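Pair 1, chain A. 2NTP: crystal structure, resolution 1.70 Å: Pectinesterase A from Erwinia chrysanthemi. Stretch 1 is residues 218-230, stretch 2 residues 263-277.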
# COMPACT_ATOMS: atom_id res chain seq x y z
N TYR A 218 -4.82 -11.95 -11.18
CA TYR A 218 -5.30 -11.18 -10.03
C TYR A 218 -4.42 -9.98 -9.72
O TYR A 218 -3.19 -10.07 -9.75
CB TYR A 218 -5.41 -12.07 -8.79
CG TYR A 218 -6.34 -13.25 -8.99
CD1 TYR A 218 -7.72 -13.09 -8.94
CD2 TYR A 218 -5.83 -14.52 -9.21
CE1 TYR A 218 -8.58 -14.17 -9.13
CE2 TYR A 218 -6.68 -15.62 -9.40
CZ TYR A 218 -8.05 -15.43 -9.36
OH TYR A 218 -8.90 -16.51 -9.54
N GLY A 219 -5.06 -8.85 -9.42
CA GLY A 219 -4.37 -7.65 -8.98
C GLY A 219 -4.71 -7.38 -7.53
O GLY A 219 -4.34 -8.16 -6.65
N LEU A 220 -5.42 -6.29 -7.29
CA LEU A 220 -5.81 -5.90 -5.93
C LEU A 220 -7.19 -6.45 -5.63
O LEU A 220 -8.16 -6.11 -6.31
CB LEU A 220 -5.78 -4.37 -5.78
CG LEU A 220 -4.54 -3.66 -6.33
CD1 LEU A 220 -4.69 -2.16 -6.23
CD2 LEU A 220 -3.26 -4.13 -5.63
N VAL A 221 -7.26 -7.31 -4.61
CA VAL A 221 -8.51 -7.97 -4.24
C VAL A 221 -8.81 -7.66 -2.78
O VAL A 221 -8.03 -8.02 -1.89
CB VAL A 221 -8.45 -9.50 -4.50
CG1 VAL A 221 -9.79 -10.17 -4.16
CG2 VAL A 221 -8.07 -9.79 -5.97
N ILE A 222 -9.93 -6.98 -2.54
CA ILE A 222 -10.29 -6.53 -1.20
C ILE A 222 -11.55 -7.26 -0.74
O ILE A 222 -12.61 -7.14 -1.37
CB ILE A 222 -10.49 -4.98 -1.15
CG1 ILE A 222 -9.18 -4.25 -1.44
CG2 ILE A 222 -11.01 -4.54 0.22
CD1 ILE A 222 -9.03 -3.78 -2.87
N THR A 223 -11.44 -8.02 0.35
CA THR A 223 -12.54 -8.87 0.82
C THR A 223 -12.90 -8.61 2.28
O THR A 223 -12.02 -8.40 3.11
CB THR A 223 -12.23 -10.39 0.64
OG1 THR A 223 -11.13 -10.77 1.49
CG2 THR A 223 -11.89 -10.73 -0.80
N ASN A 224 -14.20 -8.63 2.58
CA ASN A 224 -14.69 -8.58 3.96
C ASN A 224 -14.09 -7.42 4.74
O ASN A 224 -13.71 -7.55 5.90
CB ASN A 224 -14.41 -9.91 4.67
CG ASN A 224 -14.85 -11.12 3.87
OD1 ASN A 224 -14.06 -12.04 3.61
ND2 ASN A 224 -16.11 -11.13 3.46
N SER A 225 -14.00 -6.27 4.08
CA SER A 225 -13.31 -5.12 4.64
C SER A 225 -14.25 -3.94 4.86
O SER A 225 -15.46 -4.04 4.64
CB SER A 225 -12.14 -4.73 3.74
OG SER A 225 -11.11 -5.70 3.84
N ARG A 226 -13.68 -2.82 5.31
CA ARG A 226 -14.45 -1.63 5.60
C ARG A 226 -13.72 -0.45 4.97
O ARG A 226 -12.56 -0.19 5.28
CB ARG A 226 -14.59 -1.43 7.11
CG ARG A 226 -15.48 -2.50 7.78
CD ARG A 226 -15.19 -2.67 9.27
NE ARG A 226 -13.81 -3.11 9.52
CZ ARG A 226 -13.35 -4.35 9.35
NH1 ARG A 226 -14.14 -5.33 8.91
NH2 ARG A 226 -12.08 -4.62 9.61
N VAL A 227 -14.42 0.22 4.06
CA VAL A 227 -13.94 1.42 3.40
C VAL A 227 -14.55 2.61 4.14
O VAL A 227 -15.75 2.88 4.03
CB VAL A 227 -14.32 1.39 1.89
CG1 VAL A 227 -14.16 2.76 1.24
CG2 VAL A 227 -13.48 0.35 1.17
N ILE A 228 -13.72 3.29 4.92
CA ILE A 228 -14.21 4.28 5.89
C ILE A 228 -13.54 5.64 5.73
O ILE A 228 -12.43 5.75 5.21
CB ILE A 228 -14.07 3.79 7.36
CG1 ILE A 228 -12.60 3.61 7.76
CG2 ILE A 228 -14.87 2.48 7.59
CD1 ILE A 228 -12.40 3.28 9.25
N ARG A 229 -14.23 6.68 6.18
CA ARG A 229 -13.66 8.02 6.20
C ARG A 229 -12.97 8.26 7.53
O ARG A 229 -13.43 7.79 8.58
CB ARG A 229 -14.73 9.09 5.94
CG ARG A 229 -15.97 8.94 6.77
CD ARG A 229 -16.82 10.18 6.71
NE ARG A 229 -18.22 9.84 6.47
CZ ARG A 229 -18.87 10.10 5.35
NH1 ARG A 229 -18.28 10.76 4.35
NH2 ARG A 229 -20.14 9.74 5.23
N GLU A 230 -11.86 8.99 7.46
CA GLU A 230 -11.07 9.35 8.63
C GLU A 230 -11.86 10.23 9.60
O GLU A 230 -11.70 10.14 10.82
CB GLU A 230 -9.83 10.09 8.13
CG GLU A 230 -8.95 10.67 9.18
CD GLU A 230 -7.75 11.34 8.58
OE1 GLU A 230 -6.64 10.83 8.78
OE2 GLU A 230 -7.93 12.38 7.89
N GLY A 263 -5.17 -2.40 -14.99
CA GLY A 263 -5.25 -2.80 -13.59
C GLY A 263 -6.54 -3.45 -13.17
O GLY A 263 -7.60 -3.20 -13.75
N GLN A 264 -6.44 -4.30 -12.15
CA GLN A 264 -7.60 -4.94 -11.54
C GLN A 264 -7.74 -4.52 -10.08
O GLN A 264 -6.79 -4.62 -9.31
CB GLN A 264 -7.50 -6.47 -11.63
CG GLN A 264 -8.67 -7.20 -10.96
CD GLN A 264 -8.41 -8.68 -10.78
OE1 GLN A 264 -7.82 -9.10 -9.78
NE2 GLN A 264 -8.85 -9.48 -11.75
N THR A 265 -8.93 -4.04 -9.73
CA THR A 265 -9.33 -3.90 -8.33
C THR A 265 -10.71 -4.51 -8.20
O THR A 265 -11.65 -4.11 -8.91
CB THR A 265 -9.38 -2.43 -7.87
OG1 THR A 265 -8.09 -1.84 -7.98
CG2 THR A 265 -9.83 -2.35 -6.41
N VAL A 266 -10.83 -5.49 -7.30
CA VAL A 266 -12.12 -6.13 -7.02
C VAL A 266 -12.44 -6.02 -5.53
O VAL A 266 -11.60 -6.38 -4.69
CB VAL A 266 -12.13 -7.61 -7.48
CG1 VAL A 266 -13.50 -8.22 -7.21
CG2 VAL A 266 -11.78 -7.72 -8.96
N PHE A 267 -13.63 -5.51 -5.23
CA PHE A 267 -14.15 -5.45 -3.87
C PHE A 267 -15.22 -6.51 -3.70
O PHE A 267 -16.16 -6.56 -4.48
CB PHE A 267 -14.77 -4.08 -3.57
CG PHE A 267 -13.77 -2.96 -3.47
CD1 PHE A 267 -13.40 -2.23 -4.59
CD2 PHE A 267 -13.19 -2.63 -2.24
CE1 PHE A 267 -12.48 -1.19 -4.50
CE2 PHE A 267 -12.27 -1.59 -2.14
CZ PHE A 267 -11.91 -0.87 -3.27
N LEU A 268 -15.07 -7.34 -2.67
CA LEU A 268 -16.10 -8.33 -2.34
C LEU A 268 -16.54 -8.21 -0.88
O LEU A 268 -15.70 -8.14 0.02
CB LEU A 268 -15.63 -9.75 -2.63
CG LEU A 268 -15.14 -10.07 -4.04
CD1 LEU A 268 -13.61 -10.07 -4.05
CD2 LEU A 268 -15.68 -11.40 -4.51
N ASN A 269 -17.86 -8.19 -0.67
CA ASN A 269 -18.44 -8.17 0.69
C ASN A 269 -17.81 -7.09 1.58
O ASN A 269 -17.46 -7.34 2.74
CB ASN A 269 -18.31 -9.55 1.34
CG ASN A 269 -19.01 -10.64 0.53
OD1 ASN A 269 -18.36 -11.57 0.02
ND2 ASN A 269 -20.33 -10.54 0.40
N THR A 270 -17.69 -5.88 1.03
CA THR A 270 -17.00 -4.79 1.70
C THR A 270 -17.93 -3.61 1.95
O THR A 270 -18.70 -3.22 1.08
CB THR A 270 -15.74 -4.39 0.88
OG1 THR A 270 -14.76 -5.42 1.03
CG2 THR A 270 -15.14 -3.07 1.36
N SER A 271 -17.87 -3.05 3.16
CA SER A 271 -18.68 -1.88 3.50
C SER A 271 -18.02 -0.62 2.96
O SER A 271 -16.79 -0.52 2.89
CB SER A 271 -18.91 -1.76 5.00
OG SER A 271 -17.72 -1.49 5.70
N MET A 272 -18.84 0.35 2.56
CA MET A 272 -18.35 1.61 2.02
C MET A 272 -19.20 2.74 2.54
O MET A 272 -20.42 2.72 2.38
CB MET A 272 -18.41 1.59 0.49
CG MET A 272 -17.57 0.53 -0.17
SD MET A 272 -17.89 0.40 -1.93
CE MET A 272 -16.74 -0.91 -2.34
N ASP A 273 -18.56 3.74 3.15
CA ASP A 273 -19.27 4.96 3.52
C ASP A 273 -19.49 5.84 2.29
O ASP A 273 -18.96 5.57 1.21
CB ASP A 273 -18.53 5.72 4.62
CG ASP A 273 -19.47 6.57 5.48
OD1 ASP A 273 -20.68 6.70 5.15
OD2 ASP A 273 -18.99 7.11 6.50
N ASN A 274 -20.28 6.91 2.46
CA ASN A 274 -20.71 7.70 1.32
C ASN A 274 -19.67 8.67 0.75
O ASN A 274 -19.99 9.43 -0.15
CB ASN A 274 -22.05 8.43 1.61
CG ASN A 274 -21.89 9.64 2.50
OD1 ASN A 274 -20.79 9.97 2.94
ND2 ASN A 274 -23.00 10.32 2.77
N HIS A 275 -18.45 8.63 1.27
CA HIS A 275 -17.35 9.38 0.65
C HIS A 275 -17.00 8.80 -0.73
O HIS A 275 -16.42 9.49 -1.58
CB HIS A 275 -16.12 9.46 1.58
CG HIS A 275 -15.49 8.14 1.89
ND1 HIS A 275 -16.12 7.15 2.61
CD2 HIS A 275 -14.25 7.66 1.60
CE1 HIS A 275 -15.32 6.11 2.74
NE2 HIS A 275 -14.17 6.40 2.13
N ILE A 276 -17.39 7.55 -0.96
CA ILE A 276 -17.14 6.85 -2.22
C ILE A 276 -18.14 7.27 -3.30
O ILE A 276 -19.36 7.22 -3.08
CB ILE A 276 -17.20 5.31 -2.03
CG1 ILE A 276 -16.11 4.81 -1.06
CG2 ILE A 276 -17.13 4.58 -3.38
CD1 ILE A 276 -14.66 5.17 -1.47
N TYR A 277 -17.63 7.68 -4.46
CA TYR A 277 -18.49 8.03 -5.61
C TYR A 277 -18.50 6.96 -6.71
O TYR A 277 -19.40 6.96 -7.56
CB TYR A 277 -18.13 9.41 -6.19
CG TYR A 277 -16.72 9.54 -6.72
CD1 TYR A 277 -16.34 9.00 -7.95
CD2 TYR A 277 -15.75 10.23 -5.99
CE1 TYR A 277 -15.03 9.12 -8.42
CE2 TYR A 277 -14.44 10.37 -6.46
CZ TYR A 277 -14.09 9.82 -7.67
OH TYR A 277 -12.80 9.95 -8.13
O HOH W 1 -18.13 -9.37 4.92
O HOH W 2 -17.16 -6.19 5.34
O HOH W 3 -17.73 1.33 5.68
O HOH W 4 -11.74 4.56 2.29
O HOH W 5 -16.88 5.74 7.29

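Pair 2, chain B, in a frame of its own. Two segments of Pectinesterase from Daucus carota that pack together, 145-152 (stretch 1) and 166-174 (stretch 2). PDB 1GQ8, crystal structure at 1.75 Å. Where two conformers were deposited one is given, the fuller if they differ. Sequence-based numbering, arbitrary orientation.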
# COMPACT_ATOMS: atom_id res chain seq x y z
N GLN B 145 -2.50 7.06 -6.83
CA GLN B 145 -1.21 6.63 -6.24
C GLN B 145 -0.43 5.54 -7.02
O GLN B 145 -1.04 4.74 -7.74
CB GLN B 145 -1.48 6.13 -4.81
CG GLN B 145 -2.35 7.07 -3.97
CD GLN B 145 -2.80 6.47 -2.64
OE1 GLN B 145 -2.19 5.54 -2.13
NE2 GLN B 145 -3.87 7.02 -2.07
N PHE B 146 0.90 5.49 -6.86
CA PHE B 146 1.77 4.50 -7.53
C PHE B 146 2.89 3.97 -6.60
O PHE B 146 3.64 4.76 -6.02
CB PHE B 146 2.40 5.13 -8.79
CG PHE B 146 3.26 4.18 -9.62
CD1 PHE B 146 2.70 3.09 -10.28
CD2 PHE B 146 4.63 4.42 -9.77
CE1 PHE B 146 3.49 2.24 -11.09
CE2 PHE B 146 5.43 3.58 -10.57
CZ PHE B 146 4.86 2.49 -11.23
N PHE B 147 3.00 2.64 -6.47
CA PHE B 147 4.04 2.01 -5.64
C PHE B 147 4.92 1.10 -6.53
O PHE B 147 4.40 0.22 -7.22
CB PHE B 147 3.41 1.16 -4.51
CG PHE B 147 2.68 1.97 -3.47
CD1 PHE B 147 1.44 2.55 -3.76
CD2 PHE B 147 3.22 2.14 -2.20
CE1 PHE B 147 0.76 3.28 -2.79
CE2 PHE B 147 2.54 2.87 -1.22
CZ PHE B 147 1.31 3.45 -1.52
N ILE B 148 6.23 1.31 -6.50
CA ILE B 148 7.17 0.52 -7.31
C ILE B 148 8.36 -0.02 -6.50
O ILE B 148 9.04 0.72 -5.79
CB ILE B 148 7.70 1.36 -8.53
CG1 ILE B 148 8.81 0.61 -9.27
CG2 ILE B 148 8.22 2.71 -8.05
CD1 ILE B 148 8.50 0.32 -10.71
N ASN B 149 8.62 -1.32 -6.61
CA ASN B 149 9.66 -2.02 -5.91
C ASN B 149 9.63 -1.74 -4.37
O ASN B 149 10.63 -1.45 -3.72
CB ASN B 149 11.07 -1.42 -6.39
CG ASN B 149 12.15 -2.55 -6.03
OD1 ASN B 149 12.31 -1.40 -8.44
ND2 ASN B 149 11.81 -3.55 -5.23
N CYS B 150 8.42 -1.90 -3.83
CA CYS B 150 8.21 -1.73 -2.39
C CYS B 150 7.88 -3.10 -1.76
O CYS B 150 7.49 -4.03 -2.47
CB CYS B 150 7.03 -0.77 -2.12
SG CYS B 150 7.31 0.99 -2.49
N PHE B 151 8.05 -3.20 -0.45
CA PHE B 151 7.75 -4.43 0.30
C PHE B 151 6.66 -4.10 1.33
O PHE B 151 6.84 -3.21 2.16
CB PHE B 151 9.01 -4.94 1.02
CG PHE B 151 8.76 -6.09 1.97
CD1 PHE B 151 8.07 -7.23 1.56
CD2 PHE B 151 9.23 -6.04 3.28
CE1 PHE B 151 7.86 -8.30 2.43
CE2 PHE B 151 9.02 -7.10 4.17
CZ PHE B 151 8.33 -8.23 3.74
N ILE B 152 5.52 -4.80 1.24
CA ILE B 152 4.38 -4.57 2.15
C ILE B 152 4.01 -5.86 2.90
O ILE B 152 3.82 -6.91 2.27
CB ILE B 152 3.11 -4.10 1.37
CG1 ILE B 152 3.42 -2.87 0.51
CG2 ILE B 152 1.99 -3.77 2.34
CD1 ILE B 152 3.89 -3.21 -0.89
N VAL B 166 -2.01 1.56 -8.24
CA VAL B 166 -1.34 0.45 -8.92
C VAL B 166 -0.03 0.15 -8.19
O VAL B 166 0.77 1.05 -7.94
CB VAL B 166 -0.97 0.77 -10.40
CG1 VAL B 166 -0.25 -0.43 -11.01
CG2 VAL B 166 -2.22 1.09 -11.21
N LEU B 167 0.18 -1.12 -7.82
CA LEU B 167 1.41 -1.55 -7.16
C LEU B 167 2.12 -2.44 -8.19
O LEU B 167 1.65 -3.54 -8.49
CB LEU B 167 1.10 -2.31 -5.87
CG LEU B 167 0.34 -1.51 -4.80
CD1 LEU B 167 -1.16 -1.81 -4.89
CD2 LEU B 167 0.86 -1.86 -3.41
N GLN B 168 3.25 -1.96 -8.71
CA GLN B 168 4.03 -2.63 -9.75
C GLN B 168 5.41 -3.16 -9.29
O GLN B 168 6.15 -2.44 -8.63
CB GLN B 168 4.23 -1.64 -10.92
CG GLN B 168 4.69 -2.22 -12.26
CD GLN B 168 4.84 -1.14 -13.34
OE1 GLN B 168 5.86 -0.45 -13.40
NE2 GLN B 168 3.82 -0.99 -14.17
N ASP B 169 5.73 -4.40 -9.65
CA ASP B 169 7.02 -5.01 -9.29
C ASP B 169 7.30 -4.91 -7.78
O ASP B 169 8.41 -4.58 -7.36
CB ASP B 169 8.15 -4.34 -10.10
CG ASP B 169 9.49 -5.07 -9.99
OD1 ASP B 169 9.51 -6.29 -9.73
OD2 ASP B 169 10.54 -4.42 -10.21
N CYS B 170 6.29 -5.24 -6.98
CA CYS B 170 6.39 -5.20 -5.52
C CYS B 170 6.41 -6.61 -4.90
O CYS B 170 6.08 -7.59 -5.56
CB CYS B 170 5.20 -4.44 -4.91
SG CYS B 170 5.15 -2.63 -5.16
N ASP B 171 6.80 -6.67 -3.63
CA ASP B 171 6.82 -7.92 -2.86
C ASP B 171 5.76 -7.75 -1.77
O ASP B 171 5.85 -6.84 -0.94
CB ASP B 171 8.20 -8.15 -2.23
CG ASP B 171 9.26 -8.52 -3.26
OD1 ASP B 171 9.36 -9.71 -3.63
OD2 ASP B 171 9.98 -7.61 -3.71
N ILE B 172 4.75 -8.61 -1.79
CA ILE B 172 3.64 -8.55 -0.84
C ILE B 172 3.53 -9.87 -0.06
O ILE B 172 3.20 -10.91 -0.63
CB ILE B 172 2.32 -8.26 -1.61
CG1 ILE B 172 2.47 -6.93 -2.36
CG2 ILE B 172 1.14 -8.23 -0.65
CD1 ILE B 172 1.35 -6.62 -3.34
N HIS B 173 3.82 -9.82 1.25
CA HIS B 173 3.80 -11.02 2.10
C HIS B 173 2.86 -10.99 3.31
O HIS B 173 2.85 -10.02 4.08
CB HIS B 173 5.21 -11.30 2.65
CG HIS B 173 6.23 -11.66 1.62
ND1 HIS B 173 7.52 -11.99 1.94
CD2 HIS B 173 6.15 -11.72 0.27
CE1 HIS B 173 8.20 -12.25 0.83
NE2 HIS B 173 7.39 -12.09 -0.20
N ALA B 174 2.09 -12.06 3.50
CA ALA B 174 1.21 -12.17 4.66
C ALA B 174 2.06 -12.77 5.79
O ALA B 174 2.97 -13.56 5.52
CB ALA B 174 0.03 -13.09 4.34
O HOH W 6 10.54 -5.00 -3.06

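What backbone arrangement do the two pairs share? In each, two strands run parallel in register, break at a short bend, and resume pairing beyond it; fourteen central residues superpose with an RMSD of 0.3 Å. The angle between the first strands is 10° in pair 1 and 14° in pair 2. At the bend, Asn A224 and Asn A269 match Asn B149 and Asp B169, and all four have positive phi and psi near 50°. Both stretches of each pair bend at the same level, and pairing resumes without a slip: Ser A271 N donates to Ser A225 O at 3.0 Å, and Asp B171 N to Cys B150 O, also at 3.0 Å.

How is the bend held from inside? Thr A270 matches Cys B170, both with chi1 near -70° (m), and their side-chain centres fall 0.5 Å apart. Thr A270 OG1 accepts a hydrogen bond from Ser A225 N at 3.3 Å and donates one to Leu A268 O at 3.0 Å. In pair 2 the sulfur takes the first of these roles: Cys B150 N makes a weak hydrogen bond to Cys B170 SG at 3.6 Å. Ser A225 CB lies 3.8 Å from Thr A270 OG1, and the matched Cys B150 CB 4.0 Å from Cys B170 SG; in addition, Ser A225 OG donates to Thr A223 O at 2.9 Å, and no such bond is made by Cys B150 SG within its stretch.

What fills the face carrying Ile A222, Phe A267, Val A227 and Met A272? The large ring changes strands. In pair 1 Phe A267 lies on the second strand, and Ile A222 CD1 sits over its face, 4.3 Å from the ring centroid. In pair 2 the aromatic residue is Phe B147, matching Ile A222, and the aliphatic one is Leu B167, matching Phe A267; Phe B147 CB lies 4.1 Å from Leu B167 CG. Past the bend, Val A227 CG2 reaches Phe A267 CE2 at 4.0 Å, while the longer Ile B152 places CD1 4.2 Å from Leu B167 CD2 and the same distance from Ile B172 CG1. Met A272, matching Ile B172, brings CG to 3.9 Å from Val A227 CB.

Does the other face follow the same plan? Only near its start is it apolar in both. Val A221 CG1 meets Leu A268 CD1 at 3.8 Å; the matched Phe B146 reaches Val B166, CD1 to CB, at 4.3 Å, and turns its ring edge to Gln B168, which matches Leu A268, CZ to OE1, at 3.8 Å. Thr A223 CG2 lies 3.7 Å from Leu A268 CD1, while the matched Ile B148 brings CD1 to 3.8 Å from Gln B168 OE1. Farther on, Arg A226 CG approaches Ser A271 OG at 3.2 Å, whereas Phe B151 points its ring edge at the face of His B173.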